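PDB 6K93: type III effector XopAI from Xanthomonas citri, which adopts a mono-ADP-ribosyltransferase fold and, as a type III effector of a plant pathogen, probably binds arginine-containing peptides. Local coordinates for residues Leu84-Thr92 with Lys121-Thr129; Arg149-Leu160 with Arg273-Pro281. One frame throughout, in Å; residues are numbered along the deposited sequence.

How the contacts relate
The contacts use two helices that follow each other in the chain: 117-128 in contact 1; the end of 136-156 and the 3-10 turn after it in contact 2. They come in series, contact 1 closing before contact 2 opens, with centres 24 Å apart and nearest atoms about 8 Å apart, so they do not touch. Lys124 and Ile128 of contact 1 pack on Trp143, in the same helix that carries Arg149 and Met153 of contact 2. Contact 1 lays the loop 84-92, which leads into helix 95-109, on the helical part of the fold; contact 2 ties that helical part to the loop between strands 272-273 and 285-288 of the three-stranded sheet.

Contact 1. Residues Leu84-Thr92 with Lys121-Thr129; sequences LSPLVELNT and KQFKTALIT
Thr125 meets the loop segment 84-92 with both branches of its side chain. Its CB lies 3.3 Å from Val88 O. With OG1 beside the backbone N of its own residue (chi1 -65°), the hydroxyl donates to Val88 O at 2.7 Å. It arrives in the carbonyl plane on a lone pair, with a C=O...OG1 angle of 136°. The methyl CG2, on the other branch, lies 3.2 Å from Val88 O and also meets Leu90 CG, so both branches border the same carbonyl.

A water joins the same site: it donates to Thr125 OG1 and to Lys121 O, and takes a weak bond from Val88 N. The hydroxyl therefore gives its proton to one residue of the loop and accepts from the water, while the helix carbonyl is engaged as well.

Leu87 and Leu90 straddle the helix on the two flanks of Thr125. On one flank Leu87 puts CD1 against Ile128 CG2 at 3.8 Å and near Thr129 CG2, while CD2 reaches the aliphatic CE of Lys124. On the other, Leu90 brings CD2 to within 3.3 Å of Gln122 O, a helix carbonyl already bonded to Ala126 N, and CD1 faces the Ala126 methyl; its side chain also touches Ala194 and His195 of helix 194-209. Val88 CG1 lies across the methylenes of Lys121, 3.6 Å from Lys121 CD.

The segment is neither helix nor strand, and across this contact one direct hydrogen bond joins its backbone to the helix. Because the Thr125 hydroxyl both donates to Val88 O and accepts from the water, it fixes the position of the loop at one point, whereas the aliphatic contacts around it impose no directional constraint.

Contact 2. Residues Arg149-Leu160 with Arg273-Pro281; sequences RMAQMKWNHPEL and RISMFSERP
The Phe277 ring is met by Met150 and Met153 of helix 136-156 and by Leu160 just beyond it. Met153 SD approaches obliquely, 3.5 Å from Phe277 CD1, in a Met-aromatic contact. Leu160 faces the ring head-on and sets CD1 at its edge, 3.8 Å from Phe277 CE1. Met150 folds back after CG (chi2 -53°), which brings CE to the ring edge as well, 3.8 Å from Phe277 CB. One face of the ring carries Met276 CB from its own segment, and Leu171 of helix 165-174 also touches Phe277. Here the packing is close and the phenylalanine is buried.

These residues join the helical part of the mono-ADP-ribosyltransferase fold to the loop that links strands 272-273 and 285-288 of the three-stranded sheet. The helix gives way at His157, the first residue to leave helical backbone angles, and a short 3-10 segment then supplies Leu160.

In contrast to the buried ring, Met276, His157 and Arg149 are partly exposed. Met276 lays its CE over the centre of the His157 ring in a CH-pi contact, 3.9 Å from the centroid and 13° off the normal. The loose contact is that of Glu159, close by in the 3-10 segment: its OE2 stays 4.4 Å from Met276 CE and is hydrogen-bonded to Tyr214 OH.

Arg149 runs extended from CG to NE to reach the loop. Its NH1 donates to Phe277 O at 2.9 Å, with an N-H...O angle of 161°; the acceptor lies near the guanidinium plane, although the donor stands above the carbonyl plane. NH1 also bonds to Gln172. A water in the guanidinium plane takes a weak bond from NH2 and donates to Ser275 O and Ser278 O, while Met153 CE lies 3.8 Å above the guanidinium plane of Arg149, offset from its centre.

Contact 1. Residues Leu84-Thr92 with Lys121-Thr129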
# COMPACT_ATOMS: atom_id res chain seq x y z
N LEU A 84 25.73 12.81 -14.76
CA LEU A 84 25.16 12.32 -16.00
C LEU A 84 23.86 11.55 -15.80
O LEU A 84 23.11 11.37 -16.76
CB LEU A 84 26.16 11.40 -16.70
CG LEU A 84 27.50 12.02 -17.01
CD1 LEU A 84 28.41 11.01 -17.66
CD2 LEU A 84 27.31 13.21 -17.92
N SER A 85 23.61 11.07 -14.61
CA SER A 85 22.54 10.12 -14.32
C SER A 85 22.19 10.26 -12.85
O SER A 85 22.74 9.55 -12.01
CB SER A 85 23.01 8.71 -14.68
OG SER A 85 22.08 7.74 -14.24
N PRO A 86 21.29 11.20 -12.50
CA PRO A 86 21.07 11.53 -11.08
C PRO A 86 20.21 10.53 -10.35
O PRO A 86 20.24 10.52 -9.11
CB PRO A 86 20.41 12.91 -11.14
CG PRO A 86 19.73 12.96 -12.49
CD PRO A 86 20.63 12.16 -13.41
N LEU A 87 19.46 9.68 -11.04
CA LEU A 87 18.67 8.65 -10.37
C LEU A 87 19.43 7.33 -10.28
O LEU A 87 20.04 6.89 -11.25
CB LEU A 87 17.34 8.44 -11.09
CG LEU A 87 16.42 9.63 -11.16
CD1 LEU A 87 15.26 9.29 -12.09
CD2 LEU A 87 15.94 10.04 -9.76
N VAL A 88 19.37 6.71 -9.11
CA VAL A 88 19.98 5.40 -8.94
C VAL A 88 19.17 4.38 -9.73
O VAL A 88 17.93 4.41 -9.72
CB VAL A 88 20.05 5.05 -7.45
CG1 VAL A 88 18.66 4.87 -6.86
CG2 VAL A 88 20.90 3.80 -7.24
N GLU A 89 19.85 3.50 -10.46
CA GLU A 89 19.17 2.47 -11.24
C GLU A 89 18.52 1.48 -10.28
O GLU A 89 19.05 1.19 -9.21
CB GLU A 89 20.14 1.73 -12.20
CG GLU A 89 19.36 0.94 -13.28
CD GLU A 89 20.25 0.21 -14.29
OE1 GLU A 89 21.48 0.24 -14.11
OE2 GLU A 89 19.72 -0.39 -15.25
N LEU A 90 17.33 1.01 -10.63
CA LEU A 90 16.71 -0.03 -9.81
C LEU A 90 17.38 -1.37 -10.01
O LEU A 90 17.87 -1.69 -11.09
CB LEU A 90 15.22 -0.19 -10.13
CG LEU A 90 14.34 1.01 -9.94
CD1 LEU A 90 12.95 0.66 -10.46
CD2 LEU A 90 14.30 1.43 -8.47
N ASN A 91 17.37 -2.17 -8.95
CA ASN A 91 17.87 -3.54 -9.02
C ASN A 91 16.87 -4.40 -9.78
O ASN A 91 15.76 -4.66 -9.30
CB ASN A 91 18.10 -4.09 -7.62
CG ASN A 91 18.55 -5.55 -7.63
OD1 ASN A 91 18.89 -6.10 -8.69
ND2 ASN A 91 18.54 -6.18 -6.47
N THR A 92 17.28 -4.86 -10.95
CA THR A 92 16.45 -5.66 -11.82
C THR A 92 16.80 -7.14 -11.79
O THR A 92 16.19 -7.91 -12.54
CB THR A 92 16.59 -5.16 -13.26
OG1 THR A 92 17.98 -5.19 -13.63
CG2 THR A 92 16.05 -3.74 -13.35
N LYS A 121 15.69 6.02 -1.85
CA LYS A 121 16.20 6.54 -3.12
C LYS A 121 15.74 5.65 -4.27
O LYS A 121 15.45 6.15 -5.37
CB LYS A 121 17.73 6.62 -3.07
CG LYS A 121 18.34 7.45 -4.19
CD LYS A 121 19.83 7.16 -4.32
CE LYS A 121 20.61 7.56 -3.08
NZ LYS A 121 22.07 7.60 -3.35
N GLN A 122 15.67 4.33 -4.05
CA GLN A 122 15.11 3.44 -5.06
C GLN A 122 13.66 3.76 -5.32
O GLN A 122 13.22 3.76 -6.47
CB GLN A 122 15.26 1.99 -4.61
CG GLN A 122 16.69 1.48 -4.74
CD GLN A 122 17.01 0.29 -3.85
OE1 GLN A 122 16.17 -0.21 -3.11
NE2 GLN A 122 18.25 -0.18 -3.95
N PHE A 123 12.89 4.06 -4.27
CA PHE A 123 11.50 4.43 -4.48
C PHE A 123 11.40 5.74 -5.28
O PHE A 123 10.56 5.87 -6.18
CB PHE A 123 10.79 4.54 -3.12
CG PHE A 123 9.46 5.23 -3.19
CD1 PHE A 123 8.48 4.78 -4.05
CD2 PHE A 123 9.19 6.33 -2.39
CE1 PHE A 123 7.27 5.42 -4.15
CE2 PHE A 123 7.97 6.97 -2.48
CZ PHE A 123 7.01 6.53 -3.36
N LYS A 124 12.27 6.70 -5.00
CA LYS A 124 12.32 7.92 -5.81
C LYS A 124 12.50 7.58 -7.29
O LYS A 124 11.77 8.10 -8.15
CB LYS A 124 13.44 8.85 -5.33
CG LYS A 124 13.63 10.08 -6.19
CD LYS A 124 14.72 10.98 -5.70
CE LYS A 124 14.78 12.22 -6.56
NZ LYS A 124 15.80 13.18 -6.09
N THR A 125 13.47 6.71 -7.61
CA THR A 125 13.64 6.32 -9.00
C THR A 125 12.39 5.64 -9.54
O THR A 125 11.94 5.95 -10.66
CB THR A 125 14.83 5.40 -9.16
OG1 THR A 125 16.00 6.12 -8.83
CG2 THR A 125 14.94 4.88 -10.60
N ALA A 126 11.80 4.73 -8.77
CA ALA A 126 10.62 4.02 -9.24
C ALA A 126 9.50 4.97 -9.59
O ALA A 126 8.84 4.82 -10.62
CB ALA A 126 10.16 3.00 -8.20
N LEU A 127 9.24 5.94 -8.71
CA LEU A 127 8.15 6.86 -8.97
C LEU A 127 8.44 7.74 -10.18
O LEU A 127 7.59 7.89 -11.06
CB LEU A 127 7.87 7.72 -7.74
CG LEU A 127 6.56 8.51 -7.82
CD1 LEU A 127 5.90 8.65 -6.45
CD2 LEU A 127 6.81 9.90 -8.43
N ILE A 128 9.64 8.31 -10.26
CA ILE A 128 9.93 9.25 -11.33
C ILE A 128 9.96 8.55 -12.69
O ILE A 128 9.57 9.15 -13.70
CB ILE A 128 11.23 10.01 -11.00
CG1 ILE A 128 10.97 10.93 -9.82
CG2 ILE A 128 11.73 10.77 -12.23
CD1 ILE A 128 12.18 11.60 -9.25
N THR A 129 10.39 7.28 -12.74
CA THR A 129 10.51 6.56 -14.00
C THR A 129 9.29 5.71 -14.34
O THR A 129 9.31 4.97 -15.33
CB THR A 129 11.75 5.64 -13.97
OG1 THR A 129 11.55 4.59 -13.02
CG2 THR A 129 13.00 6.41 -13.67
O HOH W 1 16.97 7.96 -7.09

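Contact 2. Residues Arg149-Leu160 with Arg273-Pro281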
# COMPACT_ATOMS: atom_id res chain seq x y z
N ARG A 149 5.58 18.92 0.28
CA ARG A 149 4.32 18.82 1.02
C ARG A 149 4.50 18.00 2.29
O ARG A 149 3.99 18.36 3.35
CB ARG A 149 3.22 18.21 0.14
CG ARG A 149 1.94 17.86 0.87
CD ARG A 149 0.87 17.28 -0.06
NE ARG A 149 -0.42 17.13 0.64
CZ ARG A 149 -1.09 15.99 0.76
NH1 ARG A 149 -0.62 14.88 0.22
NH2 ARG A 149 -2.23 15.96 1.43
N MET A 150 5.22 16.89 2.20
CA MET A 150 5.36 16.01 3.36
C MET A 150 6.37 16.54 4.37
O MET A 150 6.18 16.36 5.57
CB MET A 150 5.72 14.60 2.89
CG MET A 150 4.60 13.98 2.09
SD MET A 150 3.02 14.04 2.98
CE MET A 150 2.00 13.07 1.90
N ALA A 151 7.45 17.21 3.93
CA ALA A 151 8.31 17.88 4.89
C ALA A 151 7.53 18.94 5.65
O ALA A 151 7.68 19.07 6.88
CB ALA A 151 9.51 18.48 4.16
N GLN A 152 6.69 19.71 4.95
CA GLN A 152 5.86 20.70 5.61
C GLN A 152 4.86 20.03 6.54
O GLN A 152 4.57 20.54 7.63
CB GLN A 152 5.12 21.55 4.58
CG GLN A 152 4.49 22.79 5.17
CD GLN A 152 5.52 23.74 5.76
OE1 GLN A 152 6.48 24.13 5.08
NE2 GLN A 152 5.33 24.12 7.02
N MET A 153 4.33 18.89 6.14
CA MET A 153 3.38 18.17 6.97
C MET A 153 4.02 17.72 8.27
O MET A 153 3.39 17.78 9.33
CB MET A 153 2.82 16.97 6.22
CG MET A 153 1.69 16.33 6.99
SD MET A 153 0.65 15.38 5.91
CE MET A 153 0.17 16.55 4.64
N LYS A 154 5.25 17.22 8.21
CA LYS A 154 5.94 16.79 9.42
C LYS A 154 6.15 17.96 10.37
O LYS A 154 6.13 17.79 11.59
CB LYS A 154 7.28 16.16 9.06
CG LYS A 154 7.16 14.77 8.46
CD LYS A 154 8.40 14.42 7.67
CE LYS A 154 9.65 14.41 8.55
NZ LYS A 154 10.82 13.83 7.84
N TRP A 155 6.37 19.16 9.82
CA TRP A 155 6.56 20.35 10.64
C TRP A 155 5.25 20.79 11.27
O TRP A 155 5.22 21.17 12.45
CB TRP A 155 7.14 21.46 9.78
CG TRP A 155 7.37 22.73 10.50
CD1 TRP A 155 6.58 23.84 10.49
CD2 TRP A 155 8.49 23.03 11.33
NE1 TRP A 155 7.14 24.82 11.28
CE2 TRP A 155 8.31 24.34 11.81
CE3 TRP A 155 9.62 22.31 11.73
CZ2 TRP A 155 9.23 24.95 12.66
CZ3 TRP A 155 10.53 22.92 12.57
CH2 TRP A 155 10.33 24.23 13.02
N ASN A 156 4.16 20.75 10.51
CA ASN A 156 2.85 21.19 10.99
C ASN A 156 2.17 20.17 11.89
O ASN A 156 1.23 20.52 12.61
CB ASN A 156 1.93 21.48 9.81
CG ASN A 156 2.42 22.63 8.96
OD1 ASN A 156 3.24 23.43 9.41
ND2 ASN A 156 1.91 22.73 7.74
N HIS A 157 2.63 18.92 11.86
CA HIS A 157 2.05 17.82 12.62
C HIS A 157 3.21 17.10 13.31
O HIS A 157 3.67 16.05 12.86
CB HIS A 157 1.24 16.90 11.70
CG HIS A 157 0.08 17.60 11.05
ND1 HIS A 157 -1.16 17.66 11.64
CD2 HIS A 157 0.00 18.31 9.90
CE1 HIS A 157 -1.97 18.36 10.85
NE2 HIS A 157 -1.29 18.76 9.80
N PRO A 158 3.69 17.68 14.41
CA PRO A 158 4.94 17.18 15.00
C PRO A 158 4.92 15.73 15.40
O PRO A 158 6.00 15.16 15.55
CB PRO A 158 5.14 18.09 16.23
CG PRO A 158 4.29 19.29 15.98
CD PRO A 158 3.16 18.87 15.10
N GLU A 159 3.75 15.11 15.59
CA GLU A 159 3.72 13.68 15.86
C GLU A 159 4.31 12.88 14.71
O GLU A 159 4.63 11.70 14.88
CB GLU A 159 2.29 13.23 16.17
CG GLU A 159 1.36 13.07 15.01
CD GLU A 159 0.72 14.34 14.51
OE1 GLU A 159 1.05 15.44 15.02
OE2 GLU A 159 -0.14 14.25 13.60
N LEU A 160 4.45 13.50 13.54
CA LEU A 160 5.02 12.84 12.37
C LEU A 160 6.51 13.11 12.20
O LEU A 160 7.08 12.72 11.20
CB LEU A 160 4.29 13.32 11.11
CG LEU A 160 2.79 13.00 10.99
CD1 LEU A 160 2.24 13.64 9.74
CD2 LEU A 160 2.59 11.51 10.94
N ARG A 273 -5.18 5.29 9.11
CA ARG A 273 -5.91 6.35 8.42
C ARG A 273 -4.95 7.18 7.61
O ARG A 273 -4.01 7.75 8.17
CB ARG A 273 -6.61 7.23 9.45
CG ARG A 273 -7.44 6.44 10.44
CD ARG A 273 -7.93 7.34 11.56
NE ARG A 273 -9.13 8.02 11.12
CZ ARG A 273 -9.86 8.80 11.90
NH1 ARG A 273 -9.51 9.00 13.17
NH2 ARG A 273 -10.97 9.38 11.45
N ILE A 274 -5.13 7.21 6.29
CA ILE A 274 -4.20 7.94 5.43
C ILE A 274 -4.84 9.14 4.74
O ILE A 274 -4.22 9.73 3.84
CB ILE A 274 -3.54 6.99 4.42
CG1 ILE A 274 -4.55 6.39 3.42
CG2 ILE A 274 -2.82 5.86 5.15
CD1 ILE A 274 -3.85 5.72 2.20
N SER A 275 -6.03 9.55 5.19
CA SER A 275 -6.68 10.73 4.61
C SER A 275 -5.80 11.98 4.69
O SER A 275 -5.84 12.82 3.78
CB SER A 275 -8.03 10.97 5.29
OG SER A 275 -7.90 11.13 6.70
N MET A 276 -5.00 12.11 5.74
CA MET A 276 -4.10 13.26 5.87
C MET A 276 -3.11 13.35 4.71
O MET A 276 -2.62 14.46 4.40
CB MET A 276 -3.33 13.16 7.19
CG MET A 276 -4.16 13.33 8.44
SD MET A 276 -3.68 14.88 9.23
CE MET A 276 -1.95 14.58 9.57
N PHE A 277 -2.76 12.21 4.08
CA PHE A 277 -1.72 12.15 3.07
C PHE A 277 -2.27 12.01 1.67
O PHE A 277 -1.53 12.20 0.71
CB PHE A 277 -0.77 10.99 3.40
CG PHE A 277 -0.43 10.95 4.84
CD1 PHE A 277 0.34 11.96 5.38
CD2 PHE A 277 -0.92 9.96 5.66
CE1 PHE A 277 0.63 11.98 6.73
CE2 PHE A 277 -0.62 9.95 7.00
CZ PHE A 277 0.13 10.96 7.55
N SER A 278 -3.55 11.73 1.54
CA SER A 278 -4.15 11.38 0.27
C SER A 278 -4.30 12.60 -0.63
O SER A 278 -4.49 13.74 -0.18
CB SER A 278 -5.53 10.77 0.53
OG SER A 278 -6.14 10.39 -0.68
N GLU A 279 -4.25 12.32 -1.93
CA GLU A 279 -4.59 13.29 -2.95
C GLU A 279 -6.08 13.49 -3.12
O GLU A 279 -6.48 14.40 -3.85
CB GLU A 279 -4.00 12.87 -4.30
CG GLU A 279 -2.53 12.96 -4.28
CD GLU A 279 -1.92 13.26 -5.63
OE1 GLU A 279 -2.64 13.22 -6.66
OE2 GLU A 279 -0.73 13.51 -5.61
N ARG A 280 -6.90 12.66 -2.49
CA ARG A 280 -8.35 12.84 -2.47
C ARG A 280 -8.74 13.13 -1.01
O ARG A 280 -9.10 12.22 -0.27
CB ARG A 280 -9.06 11.63 -3.06
CG ARG A 280 -9.09 11.72 -4.60
CD ARG A 280 -9.80 10.54 -5.24
NE ARG A 280 -9.24 9.28 -4.77
CZ ARG A 280 -8.00 8.88 -5.01
NH1 ARG A 280 -7.19 9.63 -5.74
NH2 ARG A 280 -7.57 7.72 -4.53
N PRO A 281 -8.63 14.39 -0.58
CA PRO A 281 -8.86 14.69 0.85
C PRO A 281 -10.29 14.47 1.31
O PRO A 281 -10.53 14.40 2.53
CB PRO A 281 -8.44 16.17 0.98
CG PRO A 281 -7.48 16.40 -0.16
CD PRO A 281 -8.02 15.53 -1.29
O HOH W 2 -4.74 14.78 2.22